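Local coordinates for L-lysine 6-oxidase (PDB 3WEU), which oxidises the epsilon-amino group of L-lysine with a cysteine tryptophylquinone cofactor, releasing ammonium and the hydrogen peroxide that makes it antibacterial, at residues Asn21-Pro33 and His36-Phe49. Sequence-based numbering, arbitrary orientation.
Sequences NFVLNPMEIGGLP and HDVDLKPTTTVVNF. With EDO (1,2-ethanediol), chain L.
Phe22 and His36 form an offset stack in the N-terminal beta-rich part of the chain, where strand 22-24, running parallel to strand 58-66, meets the short beta hairpin of strands 34-36 and 42-43. The ring planes lie 21° apart with centroids separated by 4.7 Å, and His36 NE2 sits over the rim of one Phe22 face, 3.6 Å from Phe22 CE1. The imidazole is held at both nitrogens: ND1 donates almost straight (177°) and in the ring plane to Asp37 O, while NE2 shares a water with Phe22 N. Asp37 O also accepts from Leu40 N on the opposite face of its plane, closing the type I turn 37-40. A chi1 of 63° puts the His36 ring, with CG between the backbone N and the carbonyl carbon, against Phe22; its CB faces Leu24, whose CD1 lies 3.7 Å from it and also touches Pro42 CD. Leu40 CD1 meets Phe22 CZ, and Ile194 of strand 193-196 packs on both Leu24 and Leu40.

Beyond the corner at Thr44, a second apolar cluster forms. Leu32 crosses Thr45 at about a right angle and puts CD2 at the edge of the Phe49 ring, 4.0 Å from CZ. Pro33 CG lies against Phe49 CE2 and Val46 CG1, and Phe631 stacks on Phe49. The direct backbone bond between the segments is Val46 N to Pro33 O, 2.9 Å.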
# COMPACT_ATOMS: atom_id res chain seq x y z
N ASN A 21 -23.73 30.46 -4.74
CA ASN A 21 -23.92 30.66 -3.29
C ASN A 21 -22.57 31.03 -2.64
O ASN A 21 -21.73 30.14 -2.35
CB ASN A 21 -24.50 29.40 -2.65
CG ASN A 21 -24.87 29.57 -1.19
OD1 ASN A 21 -24.78 30.65 -0.64
ND2 ASN A 21 -25.31 28.50 -0.57
N PHE A 22 -22.38 32.31 -2.38
CA PHE A 22 -21.07 32.79 -1.93
C PHE A 22 -21.22 33.96 -0.96
O PHE A 22 -22.26 34.61 -0.91
CB PHE A 22 -20.16 33.22 -3.09
CG PHE A 22 -20.78 34.19 -4.04
CD1 PHE A 22 -20.62 35.56 -3.87
CD2 PHE A 22 -21.52 33.73 -5.10
CE1 PHE A 22 -21.22 36.48 -4.72
CE2 PHE A 22 -22.14 34.66 -5.99
CZ PHE A 22 -22.00 36.01 -5.77
N VAL A 23 -20.13 34.24 -0.25
CA VAL A 23 -20.02 35.39 0.56
C VAL A 23 -18.97 36.32 -0.06
O VAL A 23 -18.17 35.91 -0.90
CB VAL A 23 -19.69 34.99 2.04
CG1 VAL A 23 -20.83 34.18 2.63
CG2 VAL A 23 -18.44 34.15 2.18
N LEU A 24 -18.99 37.57 0.39
CA LEU A 24 -18.01 38.53 0.01
C LEU A 24 -16.93 38.71 1.11
O LEU A 24 -17.01 38.24 2.26
CB LEU A 24 -18.68 39.89 -0.25
CG LEU A 24 -19.70 39.82 -1.40
CD1 LEU A 24 -20.28 41.17 -1.62
CD2 LEU A 24 -19.09 39.27 -2.69
N ASN A 25 -15.90 39.43 0.70
CA ASN A 25 -14.67 39.48 1.47
C ASN A 25 -14.82 40.18 2.79
O ASN A 25 -15.66 41.06 2.96
CB ASN A 25 -13.58 40.25 0.72
CG ASN A 25 -14.08 41.55 0.17
OD1 ASN A 25 -14.78 41.59 -0.86
ND2 ASN A 25 -13.72 42.66 0.84
N PRO A 26 -13.99 39.78 3.73
CA PRO A 26 -13.87 40.52 4.98
C PRO A 26 -13.47 41.95 4.64
O PRO A 26 -12.81 42.15 3.63
CB PRO A 26 -12.68 39.87 5.64
CG PRO A 26 -12.70 38.42 5.17
CD PRO A 26 -13.19 38.54 3.74
N MET A 27 -13.80 42.87 5.51
CA MET A 27 -13.56 44.27 5.31
C MET A 27 -12.56 44.81 6.29
O MET A 27 -12.25 45.98 6.28
CB MET A 27 -14.86 45.05 5.36
CG MET A 27 -15.73 44.60 4.16
SD MET A 27 -17.40 45.32 4.14
CE MET A 27 -16.93 46.81 3.22
N GLU A 28 -11.98 43.93 7.09
CA GLU A 28 -10.94 44.32 7.98
C GLU A 28 -10.20 43.06 8.40
O GLU A 28 -10.65 41.93 8.16
CB GLU A 28 -11.52 45.01 9.23
CG GLU A 28 -12.34 44.12 10.11
CD GLU A 28 -13.08 44.87 11.25
OE1 GLU A 28 -12.57 45.84 11.80
OE2 GLU A 28 -14.12 44.42 11.67
N ILE A 29 -9.05 43.27 9.02
CA ILE A 29 -8.23 42.14 9.58
C ILE A 29 -9.00 41.52 10.72
O ILE A 29 -9.46 42.18 11.63
CB ILE A 29 -6.86 42.61 10.00
CG1 ILE A 29 -6.10 43.20 8.82
CG2 ILE A 29 -6.07 41.49 10.64
CD1 ILE A 29 -4.66 43.45 9.13
N GLY A 30 -9.25 40.22 10.63
CA GLY A 30 -10.01 39.53 11.69
C GLY A 30 -11.53 39.67 11.49
O GLY A 30 -12.29 39.27 12.33
N GLY A 31 -11.93 40.24 10.34
CA GLY A 31 -13.30 40.49 10.04
C GLY A 31 -13.99 39.29 9.47
O GLY A 31 -13.37 38.49 8.73
N LEU A 32 -15.28 39.15 9.76
CA LEU A 32 -16.06 38.11 9.10
C LEU A 32 -16.32 38.46 7.63
O LEU A 32 -16.38 39.61 7.29
CB LEU A 32 -17.39 37.91 9.83
CG LEU A 32 -17.37 37.26 11.20
CD1 LEU A 32 -18.75 37.30 11.88
CD2 LEU A 32 -16.97 35.81 11.13
N PRO A 33 -16.44 37.49 6.76
CA PRO A 33 -16.94 37.73 5.40
C PRO A 33 -18.44 38.07 5.45
O PRO A 33 -19.08 37.97 6.50
CB PRO A 33 -16.71 36.41 4.70
CG PRO A 33 -16.85 35.43 5.80
CD PRO A 33 -16.24 36.08 7.02
N HIS A 36 -24.56 39.13 1.01
CA HIS A 36 -24.78 40.20 0.08
C HIS A 36 -26.22 40.24 -0.41
O HIS A 36 -26.93 39.24 -0.29
CB HIS A 36 -23.81 40.02 -1.10
CG HIS A 36 -24.05 38.77 -1.86
ND1 HIS A 36 -25.05 38.65 -2.79
CD2 HIS A 36 -23.43 37.56 -1.81
CE1 HIS A 36 -25.08 37.41 -3.25
NE2 HIS A 36 -24.11 36.73 -2.66
N ASP A 37 -26.59 41.35 -1.04
CA ASP A 37 -27.95 41.52 -1.66
C ASP A 37 -27.92 41.14 -3.13
O ASP A 37 -26.92 40.73 -3.60
CB ASP A 37 -28.49 42.92 -1.54
CG ASP A 37 -27.66 43.95 -2.23
OD1 ASP A 37 -26.87 43.75 -3.17
OD2 ASP A 37 -27.79 45.06 -1.77
N VAL A 38 -29.04 41.29 -3.85
CA VAL A 38 -29.09 40.84 -5.24
C VAL A 38 -28.24 41.63 -6.19
O VAL A 38 -27.94 41.11 -7.26
CB VAL A 38 -30.56 40.82 -5.78
CG1 VAL A 38 -31.33 39.80 -4.96
CG2 VAL A 38 -31.15 42.19 -5.75
N ASP A 39 -27.87 42.84 -5.77
CA ASP A 39 -26.92 43.69 -6.47
C ASP A 39 -25.45 43.34 -6.17
O ASP A 39 -24.57 44.03 -6.68
CB ASP A 39 -27.12 45.16 -6.08
CG ASP A 39 -28.47 45.74 -6.57
OD1 ASP A 39 -29.01 45.19 -7.52
OD2 ASP A 39 -28.91 46.76 -6.01
N LEU A 40 -25.23 42.33 -5.31
CA LEU A 40 -23.92 41.88 -4.89
C LEU A 40 -23.14 42.96 -4.08
O LEU A 40 -21.91 42.99 -4.10
CB LEU A 40 -23.09 41.45 -6.09
CG LEU A 40 -23.25 40.06 -6.66
CD1 LEU A 40 -24.51 39.29 -6.32
CD2 LEU A 40 -22.75 39.91 -8.08
N LYS A 41 -23.87 43.76 -3.31
CA LYS A 41 -23.30 44.61 -2.31
C LYS A 41 -23.36 43.93 -0.94
O LYS A 41 -24.33 43.24 -0.64
CB LYS A 41 -24.04 45.90 -2.26
CG LYS A 41 -23.95 46.47 -3.68
CD LYS A 41 -24.63 47.78 -3.79
CE LYS A 41 -24.39 48.29 -5.22
NZ LYS A 41 -24.47 49.73 -5.00
N PRO A 42 -22.30 44.09 -0.16
CA PRO A 42 -22.22 43.44 1.14
C PRO A 42 -23.32 43.96 2.04
O PRO A 42 -23.64 45.16 1.99
CB PRO A 42 -20.86 43.85 1.67
CG PRO A 42 -20.33 44.89 0.74
CD PRO A 42 -21.11 44.88 -0.49
N THR A 43 -23.95 43.09 2.81
CA THR A 43 -24.99 43.50 3.71
C THR A 43 -24.53 43.29 5.17
O THR A 43 -23.96 44.19 5.74
CB THR A 43 -26.29 42.76 3.40
OG1 THR A 43 -26.07 41.35 3.32
CG2 THR A 43 -26.89 43.28 2.02
N THR A 44 -24.85 42.16 5.71
CA THR A 44 -24.56 41.75 7.08
C THR A 44 -23.42 40.78 7.02
O THR A 44 -23.16 40.19 5.97
CB THR A 44 -25.73 40.97 7.73
OG1 THR A 44 -25.87 39.65 7.14
CG2 THR A 44 -26.98 41.65 7.61
N THR A 45 -22.77 40.55 8.15
CA THR A 45 -21.78 39.49 8.19
C THR A 45 -22.43 38.14 8.01
O THR A 45 -23.67 37.94 8.18
CB THR A 45 -20.97 39.53 9.47
OG1 THR A 45 -21.88 39.66 10.53
CG2 THR A 45 -20.10 40.71 9.45
N VAL A 46 -21.61 37.19 7.61
CA VAL A 46 -22.05 35.84 7.28
C VAL A 46 -22.91 35.22 8.36
O VAL A 46 -22.61 35.30 9.55
CB VAL A 46 -20.82 34.95 7.05
CG1 VAL A 46 -20.00 34.86 8.31
CG2 VAL A 46 -21.20 33.53 6.62
N VAL A 47 -24.00 34.59 7.93
CA VAL A 47 -24.81 33.82 8.83
C VAL A 47 -24.20 32.43 8.90
O VAL A 47 -23.62 32.12 9.93
CB VAL A 47 -26.27 33.80 8.35
CG1 VAL A 47 -27.12 32.94 9.27
CG2 VAL A 47 -26.81 35.24 8.25
N ASN A 48 -24.34 31.59 7.87
CA ASN A 48 -23.67 30.30 7.85
C ASN A 48 -22.56 30.19 6.82
O ASN A 48 -22.74 30.64 5.70
CB ASN A 48 -24.68 29.19 7.59
CG ASN A 48 -25.70 29.04 8.73
OD1 ASN A 48 -25.43 29.25 9.89
ND2 ASN A 48 -26.88 28.73 8.36
N PHE A 49 -21.43 29.59 7.18
CA PHE A 49 -20.34 29.47 6.25
C PHE A 49 -20.62 28.37 5.22
O PHE A 49 -20.01 28.35 4.13
CB PHE A 49 -19.08 29.08 7.00
CG PHE A 49 -18.54 30.16 7.86
CD1 PHE A 49 -18.70 30.11 9.24
CD2 PHE A 49 -17.82 31.23 7.28
CE1 PHE A 49 -18.16 31.11 10.06
CE2 PHE A 49 -17.26 32.22 8.12
CZ PHE A 49 -17.46 32.17 9.48
C1 EDO L . -28.63 27.48 1.44
O1 EDO L . -28.34 26.11 1.54
C2 EDO L . -27.94 28.15 2.56
O2 EDO L . -26.71 28.70 2.03
O HOH W 1 -24.48 34.04 -3.19